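Local structure of putative N-acetylmuramoyl-L-alanine amidase,autolysin cwp6 (5J72) at residues 239-244 with 265-270; 170-175 with 285-290; 453-458 with 519-524. The protein probably cleaves the amide bond between N-acetylmuramic acid and L-alanine in peptidoglycan, as a zinc-dependent autolysin carried on cell wall-anchoring CWB2 modules. All blocks are in the same frame, centred on the assembly; numbering follows the deposited sequence. Where two conformers were deposited one is given.

Interaction 1. Residues 239-244 with 265-270; sequences VDRHET and NGYAGE
This contact is an arginine stacked on a tyrosine and salt-bridged at its edge to a glutamate, joining the start of helix 241-253 to the loop between strand 260-265 and helix 270-283 within one CWB2 module. Arg241, extended from CG to NE, reaches across to the loop. Its guanidinium lies flat on the Tyr267 ring, with centres 4.4 Å apart and planes only 11° from parallel. Nearer the backbone, Arg241 CD sits 3.7 Å from the Tyr267 ring centroid in a CH-pi contact. The guanidinium edge makes polar bonds. Arg241 NH1 donates to Gly266 O at 2.8 Å and to the anti lone pair of Glu270 OE1 at 2.7 Å. Arg241 NH2 meets the same Glu270 OE1 at 2.8 Å, from above the carboxylate plane. This is an end-on grip on one oxygen, the carboxylate plane turned 38° from the guanidinium. His242 NE2 approaches the edge of the Tyr267 ring, 3.6 Å from Tyr267 CE2. His242 CE1 lies 4.0 Å from Gly266 CA, where a CB would clash with the imidazole. At the N-cap, Asp240 OD1 accepts from Glu243 N (2.9 Å). Asp169 OD2 adds a long, weak ion pair to Arg241 NE. With one face on an aromatic ring and its edge committed to a carboxylate and a carbonyl, the guanidinium has little rotational freedom, and the paired charges would favour the ionised forms of Arg241 and Glu270.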
loop_
_atom_site.group_PDB
_atom_site.type_symbol
_atom_site.label_atom_id
_atom_site.label_comp_id
_atom_site.label_asym_id
_atom_site.label_seq_id
_atom_site.Cartn_x
_atom_site.Cartn_y
_atom_site.Cartn_z
ATOM N N VAL A 239 -27.467 -9.641 3.689
ATOM C CA VAL A 239 -27.431 -10.563 4.843
ATOM C C VAL A 239 -26.022 -10.776 5.380
ATOM O O VAL A 239 -25.846 -11.050 6.555
ATOM C CB VAL A 239 -28.081 -11.923 4.432
ATOM C CG1 VAL A 239 -27.266 -12.624 3.338
ATOM C CG2 VAL A 239 -28.202 -12.841 5.646
ATOM N N ASP A 240 -25.005 -10.648 4.520
ATOM C CA ASP A 240 -23.632 -10.856 4.942
ATOM C C ASP A 240 -22.724 -10.014 4.023
ATOM O O ASP A 240 -23.241 -9.390 3.107
ATOM C CB ASP A 240 -23.251 -12.365 4.834
ATOM C CG ASP A 240 -23.197 -12.995 3.439
ATOM O OD1 ASP A 240 -23.311 -12.272 2.444
ATOM O OD2 ASP A 240 -23.038 -14.223 3.352
ATOM N N ARG A 241 -21.439 -10.014 4.253
ATOM C CA ARG A 241 -20.465 -9.250 3.424
ATOM C C ARG A 241 -20.546 -9.622 1.983
ATOM O O ARG A 241 -20.388 -8.757 1.148
ATOM C CB ARG A 241 -19.034 -9.611 3.815
ATOM C CG ARG A 241 -18.825 -9.503 5.281
ATOM C CD ARG A 241 -17.472 -9.979 5.682
ATOM N NE ARG A 241 -17.222 -9.514 7.027
ATOM C CZ ARG A 241 -16.029 -9.495 7.573
ATOM N NH1 ARG A 241 -14.982 -9.924 6.892
ATOM N NH2 ARG A 241 -15.858 -9.037 8.806
ATOM N N HIS A 242 -20.777 -10.910 1.638
ATOM C CA HIS A 242 -20.775 -11.265 0.206
ATOM C C HIS A 242 -21.894 -10.632 -0.495
ATOM O O HIS A 242 -21.692 -10.105 -1.595
ATOM C CB HIS A 242 -20.862 -12.804 -0.058
ATOM C CG HIS A 242 -19.968 -13.599 0.827
ATOM N ND1 HIS A 242 -18.627 -13.774 0.550
ATOM C CD2 HIS A 242 -20.212 -14.257 1.985
ATOM C CE1 HIS A 242 -18.100 -14.507 1.518
ATOM N NE2 HIS A 242 -19.030 -14.815 2.396
ATOM N N GLU A 243 -23.121 -10.653 0.104
ATOM C CA GLU A 243 -24.251 -10.050 -0.575
ATOM C C GLU A 243 -24.092 -8.497 -0.619
ATOM O O GLU A 243 -24.440 -7.905 -1.603
ATOM C CB GLU A 243 -25.594 -10.360 0.163
ATOM C CG GLU A 243 -26.743 -10.036 -0.809
ATOM C CD GLU A 243 -28.148 -10.169 -0.153
ATOM O OE1 GLU A 243 -28.280 -10.240 1.092
ATOM O OE2 GLU A 243 -29.095 -10.177 -0.927
ATOM N N THR A 244 -23.631 -7.898 0.448
ATOM C CA THR A 244 -23.408 -6.444 0.417
ATOM C C THR A 244 -22.435 -6.065 -0.714
ATOM O O THR A 244 -22.700 -5.092 -1.400
ATOM C CB THR A 244 -22.859 -5.989 1.749
ATOM O OG1 THR A 244 -23.877 -6.257 2.716
ATOM C CG2 THR A 244 -22.552 -4.439 1.741
ATOM N N ASN A 265 -11.364 -12.974 -0.442
ATOM C CA ASN A 265 -12.136 -13.876 0.427
ATOM C C ASN A 265 -12.834 -12.981 1.469
ATOM O O ASN A 265 -12.170 -12.258 2.159
ATOM C CB ASN A 265 -11.194 -14.903 1.061
ATOM C CG ASN A 265 -11.972 -15.929 1.840
ATOM O OD1 ASN A 265 -12.733 -15.551 2.743
ATOM N ND2 ASN A 265 -11.836 -17.228 1.539
ATOM N N GLY A 266 -14.183 -13.019 1.524
ATOM C CA GLY A 266 -14.950 -12.143 2.406
ATOM C C GLY A 266 -14.537 -12.168 3.847
ATOM O O GLY A 266 -14.341 -11.124 4.461
ATOM N N TYR A 267 -14.415 -13.390 4.435
ATOM C CA TYR A 267 -14.097 -13.469 5.850
ATOM C C TYR A 267 -12.621 -13.774 6.109
ATOM O O TYR A 267 -12.102 -13.440 7.178
ATOM C CB TYR A 267 -15.007 -14.536 6.548
ATOM C CG TYR A 267 -16.413 -14.004 6.705
ATOM C CD1 TYR A 267 -16.789 -13.299 7.839
ATOM C CD2 TYR A 267 -17.361 -14.174 5.698
ATOM C CE1 TYR A 267 -18.069 -12.775 7.968
ATOM C CE2 TYR A 267 -18.641 -13.652 5.819
ATOM C CZ TYR A 267 -18.988 -12.954 6.955
ATOM O OH TYR A 267 -20.252 -12.435 7.078
ATOM N N ALA A 268 -11.927 -14.377 5.156
ATOM C CA ALA A 268 -10.531 -14.648 5.459
ATOM C C ALA A 268 -9.600 -13.686 4.704
ATOM O O ALA A 268 -8.389 -13.782 4.883
ATOM C CB ALA A 268 -10.186 -16.087 5.058
ATOM N N GLY A 269 -10.137 -12.748 3.864
ATOM C CA GLY A 269 -9.236 -11.869 3.131
ATOM C C GLY A 269 -9.571 -10.410 3.288
ATOM O O GLY A 269 -9.634 -9.659 2.311
ATOM N N GLU A 270 -9.806 -10.007 4.532
ATOM C CA GLU A 270 -10.128 -8.615 4.809
ATOM C C GLU A 270 -8.974 -7.708 4.344
ATOM O O GLU A 270 -9.226 -6.662 3.740
ATOM C CB GLU A 270 -10.370 -8.426 6.315
ATOM C CG GLU A 270 -11.699 -9.040 6.752
ATOM C CD GLU A 270 -11.967 -8.888 8.281
ATOM O OE1 GLU A 270 -13.034 -9.368 8.739
ATOM O OE2 GLU A 270 -11.137 -8.275 8.998
#

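Interaction 2. Residues 170-175 with 285-290; sequences GITATP and QPIILA
Gln285 OE1 is the best-held polar atom here, gripped by two backbone N-H groups, those of Asn259 and Lys260, while NE2 of the same amide donates to Asp257 O. The Gln285 side chain leaves the backbone away from 170-175, and what the residue offers across the contact is its main-chain carbonyl: Pro175 CB lies 3.4 Å from Gln285 O. No direct hydrogen bond links the two segments. A single water does so instead, donating to Thr172 O at 2.7 Å and accepting from Ile287 N at 3.1 Å. The remainder is apolar. Thr172 holds OG1 in the crowded position between backbone N and carbonyl carbon (chi1 53°), which places CG2 anti to the carbonyl carbon and directs the methyl into the strand. There Thr172 CG2 meets Leu289 CG tip to tip at 3.6 Å and Ile287 CG2 at 3.7 Å, wedged between two residues on the same face of the strand. On one flank, Ile171 CD1 crosses obliquely over Leu289 CD1 at 3.8 Å; on the other, the Pro175 and Ile287 side chains cross at about a right angle, with Pro175 CG 4.2 Å from Ile287 CG1. The type I turn 170-173 and the helix that follows it belong to one CWB2 module, and the strand to the next. Strand 287-290 lies at an edge of its parallel sheet, bonded to strand 260-265, and the Thr172 face of the contact is completed by Ser245 and Ile248 of helix 241-253, while Ala280 of helix 270-283 packs against both Pro175 and Ile287.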
loop_
_atom_site.group_PDB
_atom_site.type_symbol
_atom_site.label_atom_id
_atom_site.label_comp_id
_atom_site.label_asym_id
_atom_site.label_seq_id
_atom_site.Cartn_x
_atom_site.Cartn_y
_atom_site.Cartn_z
ATOM N N GLY A 170 -17.157 -2.111 5.728
ATOM C CA GLY A 170 -17.114 -1.144 4.644
ATOM C C GLY A 170 -15.924 -1.340 3.730
ATOM O O GLY A 170 -15.572 -0.459 2.973
ATOM N N ILE A 171 -15.282 -2.535 3.780
ATOM C CA ILE A 171 -14.117 -2.752 2.978
ATOM C C ILE A 171 -14.421 -2.788 1.478
ATOM O O ILE A 171 -13.471 -2.776 0.706
ATOM C CB ILE A 171 -13.380 -4.226 3.195
ATOM C CG1 ILE A 171 -14.454 -5.342 2.881
ATOM C CG2 ILE A 171 -12.812 -4.297 4.634
ATOM C CD1 ILE A 171 -14.246 -6.721 3.566
ATOM N N THR A 172 -15.665 -2.901 1.031
ATOM C CA THR A 172 -15.882 -2.875 -0.430
ATOM C C THR A 172 -16.575 -1.516 -0.793
ATOM O O THR A 172 -16.970 -1.316 -1.953
ATOM C CB THR A 172 -16.792 -4.045 -0.874
ATOM O OG1 THR A 172 -17.969 -3.992 -0.085
ATOM C CG2 THR A 172 -16.050 -5.417 -0.680
ATOM N N ALA A 173 -16.683 -0.612 0.174
ATOM C CA ALA A 173 -17.318 0.717 -0.024
ATOM C C ALA A 173 -16.467 1.661 -0.839
ATOM O O ALA A 173 -17.049 2.516 -1.472
ATOM C CB ALA A 173 -17.574 1.368 1.318
ATOM N N THR A 174 -15.092 1.516 -0.895
ATOM C CA THR A 174 -14.310 2.519 -1.640
ATOM C C THR A 174 -14.656 2.655 -3.069
ATOM O O THR A 174 -14.762 3.782 -3.532
ATOM C CB THR A 174 -12.751 2.299 -1.436
ATOM O OG1 THR A 174 -12.494 2.646 -0.080
ATOM C CG2 THR A 174 -11.929 3.148 -2.341
ATOM N N PRO A 175 -14.850 1.569 -3.861
ATOM C CA PRO A 175 -15.191 1.760 -5.278
ATOM C C PRO A 175 -16.538 2.501 -5.500
ATOM O O PRO A 175 -16.725 3.186 -6.496
ATOM C CB PRO A 175 -15.197 0.313 -5.837
ATOM C CG PRO A 175 -14.251 -0.407 -4.937
ATOM C CD PRO A 175 -14.553 0.153 -3.559
ATOM N N GLN A 285 -14.460 0.015 -10.197
ATOM C CA GLN A 285 -14.981 -1.333 -10.536
ATOM C C GLN A 285 -15.029 -2.019 -9.193
ATOM O O GLN A 285 -14.207 -1.795 -8.277
ATOM C CB GLN A 285 -14.132 -2.031 -11.611
ATOM C CG GLN A 285 -14.223 -1.282 -12.940
ATOM C CD GLN A 285 -15.541 -1.540 -13.669
ATOM O OE1 GLN A 285 -16.087 -2.649 -13.680
ATOM N NE2 GLN A 285 -16.092 -0.494 -14.255
ATOM N N PRO A 286 -16.016 -2.894 -8.993
ATOM C CA PRO A 286 -16.129 -3.517 -7.675
ATOM C C PRO A 286 -15.176 -4.578 -7.153
ATOM O O PRO A 286 -14.544 -5.320 -7.889
ATOM C CB PRO A 286 -17.542 -4.105 -7.702
ATOM C CG PRO A 286 -17.818 -4.386 -9.161
ATOM C CD PRO A 286 -16.899 -3.517 -10.003
ATOM N N ILE A 287 -15.144 -4.616 -5.829
ATOM C CA ILE A 287 -14.460 -5.685 -5.091
ATOM C C ILE A 287 -15.595 -6.687 -4.779
ATOM O O ILE A 287 -16.623 -6.320 -4.186
ATOM C CB ILE A 287 -13.844 -5.188 -3.766
ATOM C CG1 ILE A 287 -12.674 -4.187 -4.056
ATOM C CG2 ILE A 287 -13.334 -6.417 -2.951
ATOM C CD1 ILE A 287 -12.291 -3.431 -2.712
ATOM N N ILE A 288 -15.423 -7.931 -5.237
ATOM C CA ILE A 288 -16.449 -8.948 -5.050
ATOM C C ILE A 288 -15.920 -9.860 -3.993
ATOM O O ILE A 288 -14.810 -10.396 -4.117
ATOM C CB ILE A 288 -16.666 -9.684 -6.384
ATOM C CG1 ILE A 288 -17.358 -8.755 -7.437
ATOM C CG2 ILE A 288 -17.512 -10.973 -6.118
ATOM C CD1 ILE A 288 -18.842 -8.379 -7.092
ATOM N N LEU A 289 -16.670 -10.031 -2.921
ATOM C CA LEU A 289 -16.215 -10.909 -1.872
ATOM C C LEU A 289 -16.718 -12.373 -2.096
ATOM O O LEU A 289 -17.881 -12.602 -2.417
ATOM C CB LEU A 289 -16.669 -10.377 -0.509
ATOM C CG LEU A 289 -16.092 -8.990 -0.203
ATOM C CD1 LEU A 289 -16.562 -8.554 1.240
ATOM C CD2 LEU A 289 -14.517 -9.053 -0.241
ATOM N N ALA A 290 -15.844 -13.322 -1.881
ATOM C CA ALA A 290 -16.153 -14.727 -2.167
ATOM C C ALA A 290 -15.772 -15.664 -1.034
ATOM O O ALA A 290 -15.209 -15.284 0.002
ATOM C CB ALA A 290 -15.362 -15.137 -3.405
HETATM O O HOH W 1 -16.819 -2.489 -4.395
#

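Interaction 3. Residues 453-458 with 519-524; sequences TVVIDP and NTIKPD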
loop_
_atom_site.group_PDB
_atom_site.type_symbol
_atom_site.label_atom_id
_atom_site.label_comp_id
_atom_site.label_asym_id
_atom_site.label_seq_id
_atom_site.Cartn_x
_atom_site.Cartn_y
_atom_site.Cartn_z
ATOM N N THR A 453 22.107 -3.839 15.612
ATOM C CA THR A 453 22.101 -3.853 14.156
ATOM C C THR A 453 22.512 -5.225 13.621
ATOM O O THR A 453 23.499 -5.791 14.073
ATOM C CB THR A 453 23.054 -2.826 13.624
ATOM O OG1 THR A 453 22.572 -1.547 14.054
ATOM C CG2 THR A 453 23.152 -2.854 12.084
ATOM N N VAL A 454 21.756 -5.760 12.666
ATOM C CA VAL A 454 22.062 -7.077 12.090
ATOM C C VAL A 454 22.117 -6.887 10.570
ATOM O O VAL A 454 21.351 -6.098 10.022
ATOM C CB VAL A 454 20.937 -8.076 12.446
ATOM C CG1 VAL A 454 21.109 -9.379 11.699
ATOM C CG2 VAL A 454 20.937 -8.363 13.951
ATOM N N VAL A 455 23.009 -7.598 9.911
ATOM C CA VAL A 455 23.048 -7.583 8.461
ATOM C C VAL A 455 22.520 -8.944 8.080
ATOM O O VAL A 455 22.963 -9.975 8.596
ATOM C CB VAL A 455 24.435 -7.326 7.905
ATOM C CG1 VAL A 455 24.481 -7.622 6.381
ATOM C CG2 VAL A 455 24.861 -5.872 8.159
ATOM N N ILE A 456 21.497 -8.968 7.169
ATOM C CA ILE A 456 20.917 -10.213 6.683
ATOM C C ILE A 456 21.364 -10.349 5.202
ATOM O O ILE A 456 21.199 -9.412 4.434
ATOM C CB ILE A 456 19.367 -10.134 6.763
ATOM C CG1 ILE A 456 18.894 -10.048 8.269
ATOM C CG2 ILE A 456 18.754 -11.343 6.100
ATOM C CD1 ILE A 456 19.323 -11.358 9.053
ATOM N N ASP A 457 21.905 -11.519 4.837
ATOM C CA ASP A 457 22.401 -11.718 3.470
ATOM C C ASP A 457 21.763 -12.927 2.785
ATOM O O ASP A 457 22.124 -14.080 3.043
ATOM C CB ASP A 457 23.957 -11.900 3.575
ATOM C CG ASP A 457 24.605 -12.296 2.252
ATOM O OD1 ASP A 457 24.301 -11.650 1.235
ATOM O OD2 ASP A 457 25.421 -13.281 2.250
ATOM N N PRO A 458 20.784 -12.719 1.917
ATOM C CA PRO A 458 20.109 -13.808 1.154
ATOM C C PRO A 458 21.146 -14.303 0.100
ATOM O O PRO A 458 21.515 -13.501 -0.761
ATOM C CB PRO A 458 18.894 -13.116 0.528
ATOM C CG PRO A 458 18.895 -11.687 1.036
ATOM C CD PRO A 458 20.250 -11.385 1.577
ATOM N N ASN A 519 31.356 -4.968 6.829
ATOM C CA ASN A 519 32.475 -4.227 7.442
ATOM C C ASN A 519 32.188 -2.721 7.534
ATOM O O ASN A 519 32.749 -2.043 8.396
ATOM C CB ASN A 519 33.773 -4.498 6.634
ATOM C CG ASN A 519 34.230 -5.909 6.835
ATOM O OD1 ASN A 519 33.862 -6.550 7.847
ATOM N ND2 ASN A 519 34.956 -6.507 5.913
ATOM N N THR A 520 31.332 -2.202 6.662
ATOM C CA THR A 520 30.964 -0.796 6.693
ATOM C C THR A 520 29.903 -0.582 7.772
ATOM O O THR A 520 29.925 0.410 8.483
ATOM C CB THR A 520 30.438 -0.414 5.316
ATOM O OG1 THR A 520 31.536 -0.362 4.401
ATOM C CG2 THR A 520 29.725 0.916 5.317
ATOM N N ILE A 521 28.963 -1.528 7.915
ATOM C CA ILE A 521 27.867 -1.404 8.868
ATOM C C ILE A 521 28.303 -1.699 10.264
ATOM O O ILE A 521 27.728 -1.123 11.193
ATOM C CB ILE A 521 26.669 -2.374 8.486
ATOM C CG1 ILE A 521 26.019 -1.988 7.136
ATOM C CG2 ILE A 521 25.622 -2.354 9.536
ATOM C CD1 ILE A 521 25.514 -0.563 7.099
ATOM N N LYS A 522 29.295 -2.599 10.446
ATOM C CA LYS A 522 29.804 -3.015 11.774
ATOM C C LYS A 522 28.674 -3.590 12.600
ATOM O O LYS A 522 28.424 -3.160 13.737
ATOM C CB LYS A 522 30.473 -1.823 12.496
ATOM C CG LYS A 522 31.288 -0.982 11.506
ATOM C CD LYS A 522 32.311 -0.049 12.186
ATOM N N PRO A 523 27.958 -4.607 12.066
ATOM C CA PRO A 523 26.854 -5.152 12.864
ATOM C C PRO A 523 27.220 -5.934 14.071
ATOM O O PRO A 523 28.340 -6.391 14.232
ATOM C CB PRO A 523 26.147 -6.102 11.870
ATOM C CG PRO A 523 27.311 -6.660 11.085
ATOM C CD PRO A 523 28.122 -5.373 10.813
ATOM N N ASP A 524 26.191 -6.150 14.908
ATOM C CA ASP A 524 26.319 -7.018 16.039
ATOM C C ASP A 524 26.425 -8.442 15.469
ATOM O O ASP A 524 27.101 -9.300 16.034
ATOM C CB ASP A 524 25.072 -6.897 16.967
ATOM C CG ASP A 524 25.077 -5.562 17.712
ATOM O OD1 ASP A 524 24.225 -4.699 17.411
ATOM O OD2 ASP A 524 25.941 -5.379 18.560
#
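The backbones meet where strand 453-458 begins and helix 511-521 has just ended, the chain turning at Lys522 with a positive phi of 58° so that Pro523 and Asp524 draw up beside Thr453. Two hydrogen bonds hold that residue at both of its backbone polar atoms. Asp524 N donates to Thr453 O at 2.8 Å, in the carbonyl plane and with a wide C=O...donor angle of 159°. Thr453 N donates to the anti lone pair of Asp524 OD1 (2.9 Å), nearly straight at an N-H...O angle of 163°. The Asp524 side chain thus acts as the acceptor for the first N-H of the strand, and its negative charge would strengthen that bond. Just beyond, Val455 takes up backbone bonds with Leu525 and Thr527, so the pair leads straight into the parallel alignment of strands 453-458 and 525-532. These are neighbours in the six-stranded mixed sheet of the amidase domain, and strand 525-532 carries His530, a zinc ligand whose side chain lies about 11 Å from that of Val455. Ile521, from the last turn of the helix, packs against Thr453 and Val455 at the start of the strand. Ile521 CG2, anti to the backbone N, comes 3.6 Å from Thr453 CG2, the two side chains crossing at about a right angle, and 3.9 Å from Val455 CG2. This valine methyl is shared, for Pro523 CG also approaches Val455 CG2 at 3.9 Å. Pro523 CB lies 3.5 Å from Thr453 O. Val500 of strand 498-501 packs against Ile521 from the neighbouring edge strand.

In the fold
From the N terminus, interaction 2 opens first, at residues 170-175 in one CWB2 module, and closes at 285-290 in the next, so it ties two modules of the cell wall-anchoring region together. Interaction 1 is nested within that long loop: it opens and closes inside the second module, between 239-244 and 265-270. The two touch. Ala290 O probably accepts from Gly266 N, and Leu289 O accepts a weak bond from His242 ND1, which joins them about strand 287-290. Interaction 3 follows in series, closing a loop intermediate in length between the other two and tying strand 453-458 to the end of helix 511-521. Its centre is about 44 Å from that of interaction 1, across the centre of the chain.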